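Side-chain contact in DNA polymerase III subunit delta (Bacillus subtilis, PDB 3ZH9), which probably acts as the clamp-loader subunit that wrenches open the beta sliding clamp so that it can be loaded onto primed DNA: residues L59-A62 with I63-A66. Residues are numbered along the deposited sequence; the frame is centred on the assembly and turned at random.
Sequences LDQA and IADA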
ATOM      1  N   LEU A  59     -14.980  18.093 -14.627  1.00 51.37           N
ATOM      2  CA  LEU A  59     -15.580  18.166 -13.307  1.00 51.06           C
ATOM      3  C   LEU A  59     -17.080  18.410 -13.411  1.00 55.43           C
ATOM      4  O   LEU A  59     -17.858  17.891 -12.620  1.00 60.97           O
ATOM      5  CB  LEU A  59     -14.906  19.269 -12.485  1.00 53.71           C
ATOM      6  CG  LEU A  59     -15.344  19.403 -11.028  1.00 61.73           C
ATOM      7  CD1 LEU A  59     -15.137  18.093 -10.305  1.00 60.99           C
ATOM      8  CD2 LEU A  59     -14.579  20.517 -10.336  1.00 67.98           C
ATOM      9  N   ASP A  60     -17.491  19.188 -14.402  1.00 59.31           N
ATOM     10  CA  ASP A  60     -18.897  19.558 -14.521  1.00 66.56           C
ATOM     11  C   ASP A  60     -19.815  18.351 -14.739  1.00 61.03           C
ATOM     12  O   ASP A  60     -20.968  18.355 -14.304  1.00 58.84           O
ATOM     13  CB  ASP A  60     -19.107  20.614 -15.616  1.00 78.65           C
ATOM     14  CG  ASP A  60     -18.510  20.207 -16.955  1.00102.16           C
ATOM     15  OD1 ASP A  60     -17.292  19.921 -16.998  1.00110.76           O
ATOM     16  OD2 ASP A  60     -19.255  20.171 -17.966  1.00107.18           O
ATOM     17  N   GLN A  61     -19.309  17.319 -15.403  1.00 50.95           N
ATOM     18  CA  GLN A  61     -20.124  16.140 -15.674  1.00 48.66           C
ATOM     19  C   GLN A  61     -20.328  15.337 -14.386  1.00 49.39           C
ATOM     20  O   GLN A  61     -21.408  14.803 -14.141  1.00 47.50           O
ATOM     21  CB  GLN A  61     -19.499  15.274 -16.776  1.00 55.71           C
ATOM     22  CG  GLN A  61     -20.425  14.180 -17.302  1.00 66.17           C
ATOM     23  CD  GLN A  61     -21.756  14.720 -17.842  1.00 71.97           C
ATOM     24  OE1 GLN A  61     -21.884  15.012 -19.037  1.00 78.13           O
ATOM     25  NE2 GLN A  61     -22.756  14.841 -16.962  1.00 58.65           N
ATOM     26  N   ALA A  62     -19.278  15.269 -13.570  1.00 43.32           N
ATOM     27  CA  ALA A  62     -19.352  14.654 -12.253  1.00 40.64           C
ATOM     28  C   ALA A  62     -20.393  15.365 -11.402  1.00 42.81           C
ATOM     29  O   ALA A  62     -21.216  14.724 -10.765  1.00 46.64           O
ATOM     30  CB  ALA A  62     -17.990  14.689 -11.573  1.00 39.53           C
ATOM     31  N   ILE A  63     -20.375  16.692 -11.408  1.00 44.89           N
ATOM     32  CA  ILE A  63     -21.383  17.450 -10.663  1.00 47.54           C
ATOM     33  C   ILE A  63     -22.796  17.278 -11.230  1.00 52.96           C
ATOM     34  O   ILE A  63     -23.775  17.191 -10.470  1.00 44.44           O
ATOM     35  CB  ILE A  63     -21.029  18.949 -10.572  1.00 53.42           C
ATOM     36  CG1 ILE A  63     -19.706  19.136  -9.813  1.00 58.37           C
ATOM     37  CG2 ILE A  63     -22.162  19.739  -9.905  1.00 44.53           C
ATOM     38  CD1 ILE A  63     -19.131  20.539  -9.922  1.00 59.38           C
ATOM     39  N   ALA A  64     -22.914  17.227 -12.555  1.00 48.12           N
ATOM     40  CA  ALA A  64     -24.225  17.052 -13.175  1.00 47.09           C
ATOM     41  C   ALA A  64     -24.790  15.680 -12.811  1.00 43.56           C
ATOM     42  O   ALA A  64     -25.990  15.529 -12.548  1.00 39.29           O
ATOM     43  CB  ALA A  64     -24.144  17.228 -14.710  1.00 49.84           C
ATOM     44  N   ASP A  65     -23.923  14.674 -12.790  1.00 33.60           N
ATOM     45  CA  ASP A  65     -24.334  13.363 -12.283  1.00 45.52           C
ATOM     46  C   ASP A  65     -24.794  13.426 -10.829  1.00 40.34           C
ATOM     47  O   ASP A  65     -25.801  12.821 -10.457  1.00 42.40           O
ATOM     48  CB  ASP A  65     -23.203  12.337 -12.405  1.00 42.20           C
ATOM     49  CG  ASP A  65     -23.171  11.666 -13.770  1.00 65.89           C
ATOM     50  OD1 ASP A  65     -23.291  12.381 -14.794  1.00 71.53           O
ATOM     51  OD2 ASP A  65     -23.041  10.422 -13.815  1.00 68.41           O
ATOM     52  N   ALA A  66     -24.044  14.150 -10.009  1.00 40.19           N
ATOM     53  CA  ALA A  66     -24.313  14.182  -8.573  1.00 36.73           C
ATOM     54  C   ALA A  66     -25.674  14.823  -8.338  1.00 44.71           C
ATOM     55  O   ALA A  66     -26.377  14.501  -7.379  1.00 36.78           O
ATOM     56  CB  ALA A  66     -23.238  14.952  -7.868  1.00 33.27           C
TER
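Leu59 and Ile63 lie one turn apart on helix 59-66, the crossover helix of a beta-alpha-beta unit between parallel strands 49-53 and 76-81 in the region related to P-loop NTPases. Their side chains run slantwise to one another, and the apolar touch is a single light one, Leu59 CG to Ile63 CD1 at 4.1 Å. Ile63 reaches it because CG1 stands anti to the carbonyl carbon (chi1 -62°) and the chain extends to CD1, passing the Leu59 carbonyl oxygen, which lies 3.6 Å from Ile63 CG1. Both residues also pack on helix 99-107, Leu59 against Leu102 and Ile63 against Ala101 and Tyr105. Replacing Ile63 by an alanine would probably open a gap beside Leu59 and deprive Tyr105 of a packing partner.

On another side of the helix, Gln61 bends at chi2, which turns its amide along the helix toward its C-terminal end. NE2 then lies 3.6 Å from Ala64 CB and makes a weak hydrogen bond to Asp65 OD1, 3.3 Å long and bent to 128° at the hydrogen. The amide and carboxylate planes are 67° apart, far from coplanar pairing. The carboxylate's stronger partner is Ser50, whose OG bonds OD2 and ties the helix to strand 49-53. Along the same pair, the backbone hydrogen bond from Asp65 N to Gln61 O measures 2.9 Å.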